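Local coordinates for protein exopolygalacturonase (Yersinia enterocolitica, PDB 2UVF) that hydrolyses the polygalacturonic acid of pectin from its chain end, as a periplasmic family 28 glycoside hydrolase captured with digalacturonic acid, at residues Q39-P44 with V141-I146; L209-G214 with G267-N272; A345-R350 with N368-Q373; L452-V457 with T481-A486; N485-L490 with K525-D530. All coordinates share one frame; numbering follows the deposited sequence.

Interaction 1 of 5, residues Q39-P44 with V141-I146; sequences QQLQVP and VASKPI
The flat side-chain group here is the amide of Gln-42. At its edge Gln-42 NE2 donates to Gln-40 O at 2.9 Å. The carbonyl oxygen lies only 4° out of the amide plane and the N-H points almost straight at it, at 172°. This bond stays within segment 39-44, and the side chain above it reaches Val-56 of the neighbouring strand and Met-392. The peptide carbonyl of Leu-41 is a second flat group. Leu-41 O is touched by Ile-146 CG2 at 3.4 Å.

Ile-146 carries most of the contact. Its CG1 sits in the crowded position between the backbone N and the carbonyl carbon (chi1 71°). The CG1-CD1 branch lies along Leu-41 and Val-43, while the CG2 methyl rests on Leu-41 O. Ile-146 CG1 meets Leu-41 CD2 at 3.8 Å, the two side chains crossing obliquely. Ile-146 CD1 runs on to Val-43 CG2, 3.9 Å away, and to Gln-42 CA. Leu-41 has its CG anti to the backbone N (chi1 173°), so CD2 also comes near Ser-143 OG. That hydroxyl has its main polar partner in Val-130 N.

Leu-41 also packs on Leu-55 and Phe-128. The contact thus joins an edge strand of each sheet of the fibronectin type III sandwich. No hydrogen bond crosses between the two segments. The junction is apolar, and its cohesion comes from packing of aliphatic carbons in a partly buried core.

Interaction 2 of 5, residues L209-G214 with G267-N272; sequences LNLQAG and GVIDGN
This contact lies in the right-handed parallel beta-helix of the family 28 hydrolases. Here the end of one strand meets the turn that opens another in the next coil. Strands 207-211 and 268-270 are not direct sheet partners.

The tight part centres on Leu-211 and Gly-267. Gly-267 N donates to Leu-211 O at 3.0 Å, arriving well above the carbonyl plane. Gly-267 CA packs 3.9 Å from Leu-211 CB. The backbones are so close here that there is no room for a side chain between them. Leu-211 CG stands anti to the carbonyl carbon (chi1 -55°), which spreads its methyls along the second segment. Leu-211 CD2 lies 3.7 Å from Val-268 O. Leu-211 CD1 touches Ile-269 CG1 at 4.0 Å, the two side chains crossing at about a right angle. Ile-191 and Leu-217 also pack on Leu-211, within the buried core.

The other side is looser. Gln-212 turns its CB away, although Gln-212 O still comes 3.5 Å from Gly-267 CA. Ala-213 and Gly-214 are exposed to solvent.

At the end of strand 268-270, Asp-270 makes an Asx turn. Asp-270 OD1 accepts from Asn-272 N at 3.2 Å, met 33° out of the carboxylate plane.

Interaction 3 of 5, residues A345-R350 with N368-Q373; sequences AGFTVR and NGLIHQ. With SO4 (sulfate ion), chain G.
Gln-373 OE1 is held by two N-H groups of one guanidinium. Arg-350 NE donates to it at 2.7 Å, nearly along the C=O axis. Arg-350 NH2 donates to the same oxygen at 2.8 Å, on a lone pair. Both side chains are extended and lie side by side, with amide and guanidinium planes only 5° apart. This side-on grip fixes the rotation of the amide and turns its NE2 to a sulfate. The bond from Gln-373 NE2 to sulfate O3 is weak in angle. Tyr-94 and Arg-288 also bind this ion, which probably came from the crystallisation liquor.

Three straight bonds knit the backbones. Ile-371 N donates to Phe-347 O, Val-349 N to Ile-371 O at 2.8 Å, and Gln-373 N to Val-349 O. Further back, Gly-346 N donates to Asn-368 O at 3.1 Å.

Facing the core, Leu-370 CD2 sits over the centre of the Phe-347 ring in a CH-pi contact, 3.7 Å from the centroid. The crowded chi1 of Phe-347 (56°) brings one face of the ring against Leu-370 CD2. His-372 stacks on Phe-398 and its NE2 hydrogen-bonds to Asn-396 OD1. Parallel strands in register from successive coils are typical of the family 28 beta-helix.

Interaction 4 of 5, residues L452-V457 with T481-A486; sequences LAENNV and TFRNNA
Arg-483 and Glu-454 both hold CG in the crowded position between the backbone N and the carbonyl carbon (chi1 70° and 52°). Beyond CG each chain is extended, so the two run side by side. Arg-483 NE and NH2 both donate to Glu-454 OE1, each at 3.2 Å, in a side-on salt bridge. The oxygen lies in the guanidinium plane, but the carboxylate is turned 45° from it, so both N-H groups meet OE1 from above the carboxylate. Trp-425 and Gln-113 hold Glu-454 OE2.

Leu-452, with CG anti to the backbone N (chi1 176°), lays CD1 over one face of the guanidinium. Leu-452 CD1 also presses on Thr-481 CG2 at 3.5 Å, a tight fit. Asn-455 and Asn-484 take positive phi at the corner and lie side by side. The backbones pair in parallel, with Ala-453 N donating straight to Thr-481 O at 2.9 Å.

Phe-98 and Tyr-99 of helix 92-100 cover Val-457 and Ala-486. Strands 421-427 and 430-431 flank segment 452-457, and strand 518-532 flanks segment 481-486.

Interaction 5 of 5, residues N485-L490 with K525-D530; sequences NAMRDL and KNVTVD. With SO4 (sulfate ion), chain E.
A sulfate, probably from the crystallisation liquor, marks the outer end of this contact. Arg-488 NH2 donates to its O1 at 3.0 Å and to its O3 at 3.2 Å. Asp-530 OD2 lies 2.8 Å from sulfate O4. Arg-488 NE and Asp-530 OD2 stay 4.1 Å apart, so their charges are near but form no salt bridge.

The next shell sets these groups in place. Arg-488 has CG anti to the backbone N and bends at chi3, which swings its NH2 to the ion. Asp-489 OD2 lies over one face of the guanidinium, 3.7 Å from Arg-488 NH1. No N-H points at it, and the salt bridge is long. Asn-562 holds Asp-530 OD1.

Beneath lies the parallel backbone pairing. Met-487 N donates to Thr-528 O at 2.9 Å, Asp-530 N to Met-487 O, and Asp-489 N to Asp-530 O. The bond from Thr-528 N to Asn-485 O is weak. On the buried face Met-487 bends at chi3 (-85°) and sets CE 3.6 Å from Val-529 CG2. The Leu-490 and Val-529 side chains cross at about a right angle, with CD1 of the first on CG1 of the second.

At the corner, Asn-526 bonds to Asn-484 on one side and Asn-558 on the other. Such an asparagine ladder, here Asn-484, Asn-526 and Asn-558, is typical of a parallel beta-helix.

Overall arrangement
Interaction 1 comes first along the chain and lies in the fibronectin type III domain. The other four follow in order along the parallel beta-helix. Interactions 2 and 3 have centres 9 Å apart and touch, because strands 268-270 and 348-350 are neighbours. Interactions 4 and 5 are equally close and share Asn-485 and Ala-486 of strand 476-490. The two pairs are well separated, with the centres of interactions 3 and 4 about 20 Å apart. Interaction 1 touches none of them; its nearest atoms are about 7 Å from interaction 3. Helix 92-100 of the N-terminal domain covers part of interactions 4 and 5, so the small domain rests on the catalytic beta-helix.

Interaction 1 of 5, residues Q39-P44 with V141-I146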
# COMPACT_ATOMS: atom_id res chain seq x y z
N GLN A 39 -4.21 19.05 -14.39
CA GLN A 39 -2.95 18.58 -14.96
C GLN A 39 -2.86 17.07 -14.98
O GLN A 39 -3.26 16.39 -14.03
CB GLN A 39 -1.75 19.16 -14.20
CG GLN A 39 -1.60 20.66 -14.31
CD GLN A 39 -0.45 21.21 -13.48
OE1 GLN A 39 0.35 20.46 -12.90
NE2 GLN A 39 -0.37 22.55 -13.42
N GLN A 40 -2.35 16.56 -16.10
CA GLN A 40 -1.91 15.17 -16.25
C GLN A 40 -3.00 14.10 -16.20
O GLN A 40 -2.84 13.08 -15.53
CB GLN A 40 -0.75 14.85 -15.28
CG GLN A 40 0.39 15.85 -15.37
CD GLN A 40 1.54 15.56 -14.43
OE1 GLN A 40 1.89 14.39 -14.19
NE2 GLN A 40 2.16 16.61 -13.91
N LEU A 41 -4.09 14.32 -16.93
CA LEU A 41 -5.07 13.26 -17.14
C LEU A 41 -4.28 12.12 -17.77
O LEU A 41 -3.41 12.36 -18.59
CB LEU A 41 -6.21 13.71 -18.05
CG LEU A 41 -7.22 12.63 -18.49
CD1 LEU A 41 -8.01 12.08 -17.30
CD2 LEU A 41 -8.18 13.13 -19.57
N GLN A 42 -4.57 10.88 -17.36
CA GLN A 42 -3.82 9.73 -17.86
C GLN A 42 -4.56 8.44 -17.59
O GLN A 42 -5.46 8.39 -16.76
CB GLN A 42 -2.44 9.67 -17.19
CG GLN A 42 -2.50 9.34 -15.71
CD GLN A 42 -1.25 9.67 -14.97
OE1 GLN A 42 -0.45 8.79 -14.67
NE2 GLN A 42 -1.06 10.96 -14.66
N VAL A 43 -4.19 7.40 -18.32
CA VAL A 43 -4.59 6.04 -17.99
C VAL A 43 -3.44 5.46 -17.17
O VAL A 43 -2.30 5.47 -17.64
CB VAL A 43 -4.84 5.17 -19.25
CG1 VAL A 43 -5.40 3.80 -18.87
CG2 VAL A 43 -5.79 5.88 -20.21
N PRO A 44 -3.72 5.02 -15.93
CA PRO A 44 -2.73 4.27 -15.17
C PRO A 44 -2.36 2.98 -15.91
O PRO A 44 -3.18 2.42 -16.64
CB PRO A 44 -3.45 3.95 -13.84
CG PRO A 44 -4.52 4.99 -13.74
CD PRO A 44 -4.96 5.24 -15.15
N VAL A 141 -11.37 25.50 -17.23
CA VAL A 141 -11.03 25.11 -18.60
C VAL A 141 -10.61 23.63 -18.63
O VAL A 141 -10.00 23.12 -17.67
CB VAL A 141 -9.95 26.06 -19.24
CG1 VAL A 141 -10.45 27.50 -19.26
CG2 VAL A 141 -8.61 25.98 -18.53
N ALA A 142 -10.98 22.94 -19.71
CA ALA A 142 -10.67 21.52 -19.88
C ALA A 142 -9.16 21.26 -19.82
O ALA A 142 -8.35 22.13 -20.16
CB ALA A 142 -11.24 21.01 -21.20
N SER A 143 -8.81 20.06 -19.35
CA SER A 143 -7.42 19.60 -19.34
C SER A 143 -6.92 19.49 -20.78
O SER A 143 -7.68 19.73 -21.72
CB SER A 143 -7.35 18.23 -18.66
OG SER A 143 -8.21 17.31 -19.30
N LYS A 144 -5.64 19.16 -20.96
CA LYS A 144 -5.16 18.71 -22.26
C LYS A 144 -5.81 17.35 -22.53
O LYS A 144 -5.98 16.55 -21.60
CB LYS A 144 -3.63 18.61 -22.31
CG LYS A 144 -2.91 19.94 -22.14
CD LYS A 144 -1.76 20.08 -23.16
CE LYS A 144 -0.77 21.18 -22.76
NZ LYS A 144 -0.04 20.84 -21.49
N PRO A 145 -6.23 17.10 -23.78
CA PRO A 145 -6.89 15.82 -24.03
C PRO A 145 -5.94 14.62 -23.98
O PRO A 145 -4.72 14.77 -24.11
CB PRO A 145 -7.46 15.98 -25.44
CG PRO A 145 -6.64 17.02 -26.08
CD PRO A 145 -6.17 17.93 -25.00
N ILE A 146 -6.50 13.44 -23.77
CA ILE A 146 -5.79 12.20 -24.04
C ILE A 146 -6.65 11.32 -24.92
O ILE A 146 -7.89 11.30 -24.80
CB ILE A 146 -5.27 11.44 -22.75
CG1 ILE A 146 -6.41 10.81 -21.94
CG2 ILE A 146 -4.40 12.34 -21.87
CD1 ILE A 146 -5.93 9.67 -21.05

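Interaction 2 of 5, residues L209-G214 with G267-N272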
# COMPACT_ATOMS: atom_id res chain seq x y z
N LEU A 209 -4.86 -12.68 -14.76
CA LEU A 209 -5.54 -13.66 -13.94
C LEU A 209 -6.71 -12.94 -13.31
O LEU A 209 -6.54 -11.97 -12.57
CB LEU A 209 -4.61 -14.27 -12.89
CG LEU A 209 -5.18 -15.19 -11.81
CD1 LEU A 209 -5.68 -16.52 -12.39
CD2 LEU A 209 -4.12 -15.44 -10.75
N ASN A 210 -7.91 -13.41 -13.63
CA ASN A 210 -9.14 -12.81 -13.19
C ASN A 210 -9.88 -13.74 -12.24
O ASN A 210 -10.30 -14.83 -12.62
CB ASN A 210 -10.02 -12.50 -14.41
CG ASN A 210 -11.26 -11.70 -14.05
OD1 ASN A 210 -11.16 -10.54 -13.63
ND2 ASN A 210 -12.44 -12.32 -14.21
N LEU A 211 -10.03 -13.28 -11.00
CA LEU A 211 -10.85 -13.93 -10.01
C LEU A 211 -12.26 -13.31 -10.06
O LEU A 211 -12.43 -12.14 -9.75
CB LEU A 211 -10.21 -13.80 -8.62
CG LEU A 211 -8.77 -14.31 -8.49
CD1 LEU A 211 -7.79 -13.16 -8.24
CD2 LEU A 211 -8.70 -15.33 -7.38
N GLN A 212 -13.24 -14.11 -10.48
CA GLN A 212 -14.60 -13.62 -10.73
C GLN A 212 -15.41 -13.54 -9.45
O GLN A 212 -15.03 -14.08 -8.42
CB GLN A 212 -15.32 -14.57 -11.70
CG GLN A 212 -14.81 -14.58 -13.13
CD GLN A 212 -15.59 -15.55 -14.02
OE1 GLN A 212 -15.80 -16.70 -13.65
NE2 GLN A 212 -16.03 -15.08 -15.17
N ALA A 213 -16.56 -12.87 -9.54
CA ALA A 213 -17.49 -12.79 -8.41
C ALA A 213 -17.79 -14.18 -7.83
O ALA A 213 -18.26 -15.09 -8.53
CB ALA A 213 -18.76 -12.10 -8.82
N GLY A 214 -17.48 -14.34 -6.55
CA GLY A 214 -17.72 -15.61 -5.87
C GLY A 214 -16.54 -16.57 -5.82
O GLY A 214 -16.60 -17.56 -5.11
N GLY A 267 -13.09 -11.26 -6.99
CA GLY A 267 -12.89 -12.46 -6.19
C GLY A 267 -11.91 -12.27 -5.03
O GLY A 267 -11.30 -11.19 -4.89
N VAL A 268 -11.75 -13.33 -4.23
CA VAL A 268 -10.96 -13.32 -3.01
C VAL A 268 -9.68 -14.17 -3.18
O VAL A 268 -9.70 -15.22 -3.83
CB VAL A 268 -11.81 -13.85 -1.82
CG1 VAL A 268 -10.97 -14.09 -0.54
CG2 VAL A 268 -12.99 -12.91 -1.54
N ILE A 269 -8.57 -13.67 -2.63
CA ILE A 269 -7.36 -14.46 -2.46
C ILE A 269 -7.13 -14.65 -0.97
O ILE A 269 -6.87 -13.68 -0.24
CB ILE A 269 -6.10 -13.82 -3.09
CG1 ILE A 269 -6.38 -13.37 -4.54
CG2 ILE A 269 -4.94 -14.82 -3.04
CD1 ILE A 269 -5.33 -12.44 -5.16
N ASP A 270 -7.21 -15.91 -0.54
CA ASP A 270 -7.15 -16.27 0.85
C ASP A 270 -5.89 -17.12 1.12
O ASP A 270 -5.73 -18.18 0.55
CB ASP A 270 -8.43 -17.01 1.26
CG ASP A 270 -8.52 -17.22 2.74
OD1 ASP A 270 -7.48 -17.18 3.43
OD2 ASP A 270 -9.62 -17.45 3.24
N GLY A 271 -5.00 -16.61 1.97
CA GLY A 271 -3.68 -17.23 2.16
C GLY A 271 -3.62 -18.44 3.08
O GLY A 271 -2.62 -19.17 3.06
N ASN A 272 -4.67 -18.62 3.88
CA ASN A 272 -4.91 -19.79 4.72
C ASN A 272 -3.91 -19.88 5.87
O ASN A 272 -3.57 -20.98 6.35
CB ASN A 272 -4.93 -21.09 3.87
CG ASN A 272 -5.76 -22.21 4.50
OD1 ASN A 272 -6.38 -22.04 5.56
ND2 ASN A 272 -5.77 -23.37 3.83

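Interaction 3 of 5, residues A345-R350 with N368-Q373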
# COMPACT_ATOMS: atom_id res chain seq x y z
N ALA A 345 -6.33 -5.23 -9.40
CA ALA A 345 -7.62 -4.55 -9.35
C ALA A 345 -8.76 -5.41 -8.79
O ALA A 345 -8.82 -6.60 -9.07
CB ALA A 345 -8.00 -4.03 -10.72
N GLY A 346 -9.64 -4.78 -8.01
CA GLY A 346 -10.91 -5.40 -7.55
C GLY A 346 -10.87 -6.47 -6.48
O GLY A 346 -11.87 -6.69 -5.75
N PHE A 347 -9.75 -7.18 -6.38
CA PHE A 347 -9.73 -8.38 -5.55
C PHE A 347 -9.62 -8.09 -4.07
O PHE A 347 -9.14 -7.04 -3.67
CB PHE A 347 -8.71 -9.46 -6.03
CG PHE A 347 -7.27 -9.00 -6.14
CD1 PHE A 347 -6.42 -9.01 -5.03
CD2 PHE A 347 -6.74 -8.63 -7.38
CE1 PHE A 347 -5.09 -8.62 -5.14
CE2 PHE A 347 -5.40 -8.24 -7.50
CZ PHE A 347 -4.57 -8.24 -6.37
N THR A 348 -10.11 -9.05 -3.28
CA THR A 348 -10.02 -9.02 -1.82
C THR A 348 -8.86 -9.91 -1.37
O THR A 348 -8.63 -11.00 -1.94
CB THR A 348 -11.38 -9.42 -1.20
OG1 THR A 348 -12.34 -8.42 -1.56
CG2 THR A 348 -11.34 -9.49 0.32
N VAL A 349 -8.11 -9.44 -0.38
CA VAL A 349 -7.01 -10.18 0.23
C VAL A 349 -7.40 -10.55 1.65
O VAL A 349 -7.77 -9.68 2.46
CB VAL A 349 -5.66 -9.38 0.25
CG1 VAL A 349 -4.56 -10.13 1.05
CG2 VAL A 349 -5.16 -9.15 -1.12
N ARG A 350 -7.31 -11.83 1.96
CA ARG A 350 -7.57 -12.30 3.30
C ARG A 350 -6.45 -13.17 3.81
O ARG A 350 -5.79 -13.81 3.03
CB ARG A 350 -8.88 -13.06 3.32
CG ARG A 350 -10.06 -12.12 3.18
CD ARG A 350 -11.36 -12.82 3.25
NE ARG A 350 -12.41 -11.83 3.25
CZ ARG A 350 -13.70 -12.09 3.11
NH1 ARG A 350 -14.11 -13.34 2.96
NH2 ARG A 350 -14.57 -11.09 3.13
N ASN A 368 -5.59 -0.82 -7.97
CA ASN A 368 -6.85 -0.12 -8.07
C ASN A 368 -7.99 -0.90 -7.39
O ASN A 368 -8.43 -1.92 -7.88
CB ASN A 368 -7.18 0.10 -9.56
CG ASN A 368 -8.55 0.76 -9.79
OD1 ASN A 368 -9.16 1.30 -8.86
ND2 ASN A 368 -9.01 0.74 -11.04
N GLY A 369 -8.44 -0.41 -6.24
CA GLY A 369 -9.67 -0.89 -5.64
C GLY A 369 -9.58 -2.26 -5.02
O GLY A 369 -10.54 -3.05 -5.06
N LEU A 370 -8.42 -2.55 -4.44
CA LEU A 370 -8.25 -3.80 -3.72
C LEU A 370 -8.86 -3.64 -2.33
O LEU A 370 -8.96 -2.54 -1.80
CB LEU A 370 -6.77 -4.21 -3.63
CG LEU A 370 -5.87 -4.11 -4.88
CD1 LEU A 370 -4.40 -4.50 -4.51
CD2 LEU A 370 -6.35 -4.96 -6.01
N ILE A 371 -9.31 -4.75 -1.76
CA ILE A 371 -9.86 -4.76 -0.42
C ILE A 371 -8.96 -5.68 0.42
O ILE A 371 -8.90 -6.86 0.16
CB ILE A 371 -11.38 -5.19 -0.47
CG1 ILE A 371 -12.19 -4.17 -1.31
CG2 ILE A 371 -11.96 -5.35 0.91
CD1 ILE A 371 -13.42 -4.75 -1.98
N HIS A 372 -8.23 -5.11 1.39
CA HIS A 372 -7.32 -5.88 2.24
C HIS A 372 -8.01 -6.10 3.57
O HIS A 372 -8.32 -5.14 4.25
CB HIS A 372 -5.97 -5.14 2.46
CG HIS A 372 -5.43 -4.51 1.21
ND1 HIS A 372 -4.50 -5.13 0.41
CD2 HIS A 372 -5.76 -3.36 0.59
CE1 HIS A 372 -4.26 -4.38 -0.65
NE2 HIS A 372 -5.01 -3.29 -0.57
N GLN A 373 -8.25 -7.35 3.92
CA GLN A 373 -8.89 -7.70 5.16
C GLN A 373 -8.03 -8.76 5.86
O GLN A 373 -8.29 -9.98 5.77
CB GLN A 373 -10.32 -8.20 4.90
CG GLN A 373 -11.26 -7.25 4.11
CD GLN A 373 -12.60 -7.91 3.79
OE1 GLN A 373 -12.68 -9.14 3.62
NE2 GLN A 373 -13.66 -7.13 3.74
S SO4 G . -15.16 -3.63 2.58
O1 SO4 G . -15.26 -3.66 1.12
O2 SO4 G . -16.51 -3.52 3.14
O3 SO4 G . -14.51 -4.82 3.13
O4 SO4 G . -14.36 -2.48 2.95

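Interaction 4 of 5, residues L452-V457 with T481-A486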
# COMPACT_ATOMS: atom_id res chain seq x y z
N LEU A 452 4.14 10.70 -2.95
CA LEU A 452 3.00 11.62 -2.73
C LEU A 452 1.70 10.94 -2.27
O LEU A 452 1.07 10.20 -3.02
CB LEU A 452 2.76 12.53 -3.97
CG LEU A 452 1.55 13.48 -3.94
CD1 LEU A 452 1.63 14.48 -2.78
CD2 LEU A 452 1.34 14.22 -5.25
N ALA A 453 1.31 11.20 -1.02
CA ALA A 453 0.07 10.64 -0.44
C ALA A 453 -0.99 11.74 -0.22
O ALA A 453 -0.92 12.52 0.74
CB ALA A 453 0.39 9.88 0.87
N GLU A 454 -1.99 11.79 -1.11
CA GLU A 454 -2.99 12.87 -1.08
C GLU A 454 -4.39 12.34 -1.20
O GLU A 454 -4.63 11.35 -1.87
CB GLU A 454 -2.73 13.90 -2.19
CG GLU A 454 -2.60 13.30 -3.60
CD GLU A 454 -2.46 14.35 -4.67
OE1 GLU A 454 -2.47 15.55 -4.32
OE2 GLU A 454 -2.35 13.98 -5.87
N ASN A 455 -5.32 13.04 -0.57
CA ASN A 455 -6.75 12.83 -0.79
C ASN A 455 -7.16 11.43 -0.33
O ASN A 455 -7.85 10.69 -1.05
CB ASN A 455 -7.17 13.14 -2.25
CG ASN A 455 -7.10 14.64 -2.59
OD1 ASN A 455 -6.31 15.08 -3.44
ND2 ASN A 455 -7.94 15.43 -1.94
N ASN A 456 -6.72 11.10 0.89
CA ASN A 456 -6.93 9.83 1.53
C ASN A 456 -7.66 10.11 2.84
O ASN A 456 -7.56 11.19 3.42
CB ASN A 456 -5.59 9.09 1.85
CG ASN A 456 -4.77 8.73 0.61
OD1 ASN A 456 -5.11 7.82 -0.14
ND2 ASN A 456 -3.67 9.43 0.41
N VAL A 457 -8.37 9.10 3.32
CA VAL A 457 -9.02 9.15 4.63
C VAL A 457 -8.49 7.99 5.50
O VAL A 457 -8.36 6.87 5.02
CB VAL A 457 -10.58 9.13 4.46
CG1 VAL A 457 -11.25 8.51 5.63
CG2 VAL A 457 -11.08 10.55 4.25
N THR A 481 5.74 13.70 0.47
CA THR A 481 4.65 14.66 0.70
C THR A 481 3.42 13.94 1.22
O THR A 481 2.97 12.96 0.63
CB THR A 481 4.29 15.51 -0.57
OG1 THR A 481 5.40 16.33 -0.93
CG2 THR A 481 3.10 16.44 -0.30
N PHE A 482 2.86 14.46 2.30
CA PHE A 482 1.68 13.89 2.92
C PHE A 482 0.68 15.03 3.10
O PHE A 482 0.80 15.83 4.02
CB PHE A 482 2.07 13.25 4.26
CG PHE A 482 0.96 12.52 4.94
CD1 PHE A 482 0.81 11.14 4.79
CD2 PHE A 482 0.05 13.21 5.75
CE1 PHE A 482 -0.20 10.47 5.44
CE2 PHE A 482 -0.95 12.53 6.40
CZ PHE A 482 -1.08 11.16 6.24
N ARG A 483 -0.31 15.08 2.22
CA ARG A 483 -1.18 16.26 2.13
C ARG A 483 -2.64 15.95 1.82
O ARG A 483 -2.94 14.89 1.30
CB ARG A 483 -0.61 17.25 1.08
CG ARG A 483 -0.72 16.79 -0.35
CD ARG A 483 -0.41 17.93 -1.29
NE ARG A 483 -0.62 17.58 -2.69
CZ ARG A 483 0.04 18.12 -3.71
NH1 ARG A 483 1.00 19.03 -3.50
NH2 ARG A 483 -0.23 17.74 -4.95
N ASN A 484 -3.53 16.89 2.10
CA ASN A 484 -4.92 16.75 1.72
C ASN A 484 -5.48 15.41 2.17
O ASN A 484 -6.13 14.70 1.42
CB ASN A 484 -5.07 16.92 0.22
CG ASN A 484 -4.70 18.30 -0.25
OD1 ASN A 484 -4.70 19.25 0.53
ND2 ASN A 484 -4.39 18.42 -1.53
N ASN A 485 -5.19 15.08 3.43
CA ASN A 485 -5.64 13.83 4.04
C ASN A 485 -6.41 14.16 5.29
O ASN A 485 -6.04 15.07 6.03
CB ASN A 485 -4.44 12.96 4.45
CG ASN A 485 -3.63 12.51 3.27
OD1 ASN A 485 -2.40 12.57 3.28
ND2 ASN A 485 -4.29 12.04 2.25
N ALA A 486 -7.47 13.39 5.54
CA ALA A 486 -8.25 13.54 6.75
C ALA A 486 -8.19 12.29 7.60
O ALA A 486 -8.29 11.18 7.10
CB ALA A 486 -9.70 13.92 6.43

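Interaction 5 of 5, residues N485-L490 with K525-D530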
# COMPACT_ATOMS: atom_id res chain seq x y z
N ASN A 485 -5.19 15.08 3.43
CA ASN A 485 -5.64 13.83 4.04
C ASN A 485 -6.41 14.16 5.29
O ASN A 485 -6.04 15.07 6.03
CB ASN A 485 -4.44 12.96 4.45
CG ASN A 485 -3.63 12.51 3.27
OD1 ASN A 485 -2.40 12.57 3.28
ND2 ASN A 485 -4.29 12.04 2.25
N ALA A 486 -7.47 13.39 5.54
CA ALA A 486 -8.25 13.54 6.75
C ALA A 486 -8.19 12.29 7.60
O ALA A 486 -8.29 11.18 7.10
CB ALA A 486 -9.70 13.92 6.43
N MET A 487 -8.06 12.47 8.92
CA MET A 487 -7.83 11.34 9.80
C MET A 487 -8.62 11.43 11.10
O MET A 487 -8.81 12.51 11.63
CB MET A 487 -6.34 11.19 10.10
CG MET A 487 -5.43 11.39 8.88
SD MET A 487 -3.79 10.66 9.08
CE MET A 487 -2.85 11.89 9.93
N ARG A 488 -9.09 10.28 11.59
CA ARG A 488 -9.95 10.28 12.77
C ARG A 488 -9.65 9.06 13.63
O ARG A 488 -9.56 7.95 13.11
CB ARG A 488 -11.44 10.33 12.37
CG ARG A 488 -12.43 10.02 13.48
CD ARG A 488 -13.84 10.52 13.20
NE ARG A 488 -14.44 10.94 14.48
CZ ARG A 488 -15.32 10.22 15.17
NH1 ARG A 488 -15.74 9.06 14.68
NH2 ARG A 488 -15.78 10.66 16.33
N ASP A 489 -9.50 9.26 14.93
CA ASP A 489 -9.34 8.16 15.87
C ASP A 489 -8.07 7.33 15.60
O ASP A 489 -8.08 6.11 15.74
CB ASP A 489 -10.58 7.26 15.88
CG ASP A 489 -11.80 7.94 16.48
OD1 ASP A 489 -11.66 8.99 17.13
OD2 ASP A 489 -12.91 7.42 16.33
N LEU A 490 -6.98 8.01 15.24
CA LEU A 490 -5.70 7.35 15.11
C LEU A 490 -5.36 6.68 16.42
O LEU A 490 -5.67 7.22 17.47
CB LEU A 490 -4.61 8.35 14.70
CG LEU A 490 -4.68 8.93 13.29
CD1 LEU A 490 -3.47 9.81 13.09
CD2 LEU A 490 -4.75 7.83 12.24
N LYS A 525 1.07 18.97 4.95
CA LYS A 525 0.26 20.13 4.54
C LYS A 525 -1.22 19.76 4.43
O LYS A 525 -1.55 18.67 3.95
CB LYS A 525 0.73 20.63 3.17
CG LYS A 525 0.39 22.08 2.91
CD LYS A 525 1.15 22.64 1.69
CE LYS A 525 2.67 22.54 1.86
NZ LYS A 525 3.44 23.55 1.04
N ASN A 526 -2.09 20.67 4.88
CA ASN A 526 -3.55 20.52 4.71
C ASN A 526 -4.05 19.19 5.27
O ASN A 526 -4.68 18.42 4.55
CB ASN A 526 -3.95 20.62 3.23
CG ASN A 526 -3.46 21.89 2.54
OD1 ASN A 526 -3.10 22.86 3.18
ND2 ASN A 526 -3.47 21.87 1.21
N VAL A 527 -3.75 18.92 6.54
CA VAL A 527 -4.04 17.65 7.20
C VAL A 527 -4.78 17.94 8.51
O VAL A 527 -4.37 18.79 9.29
CB VAL A 527 -2.74 16.82 7.49
CG1 VAL A 527 -2.98 15.71 8.54
CG2 VAL A 527 -2.15 16.25 6.19
N THR A 528 -5.87 17.23 8.72
CA THR A 528 -6.68 17.37 9.91
C THR A 528 -6.76 16.01 10.59
O THR A 528 -6.98 14.99 9.94
CB THR A 528 -8.10 17.85 9.56
OG1 THR A 528 -8.62 17.03 8.49
CG2 THR A 528 -8.07 19.31 9.11
N VAL A 529 -6.54 16.00 11.89
CA VAL A 529 -6.75 14.83 12.71
C VAL A 529 -7.71 15.19 13.83
O VAL A 529 -7.47 16.15 14.57
CB VAL A 529 -5.45 14.29 13.38
CG1 VAL A 529 -5.74 13.01 14.19
CG2 VAL A 529 -4.35 14.05 12.38
N ASP A 530 -8.78 14.41 13.96
CA ASP A 530 -9.64 14.46 15.14
C ASP A 530 -9.45 13.18 15.95
O ASP A 530 -9.82 12.10 15.52
CB ASP A 530 -11.10 14.60 14.74
CG ASP A 530 -12.03 14.81 15.94
OD1 ASP A 530 -11.59 15.09 17.08
OD2 ASP A 530 -13.24 14.68 15.73
S SO4 E . -15.71 13.95 18.02
O1 SO4 E . -16.18 13.60 16.67
O2 SO4 E . -16.89 14.27 18.84
O3 SO4 E . -15.00 12.81 18.61
O4 SO4 E . -14.83 15.12 17.96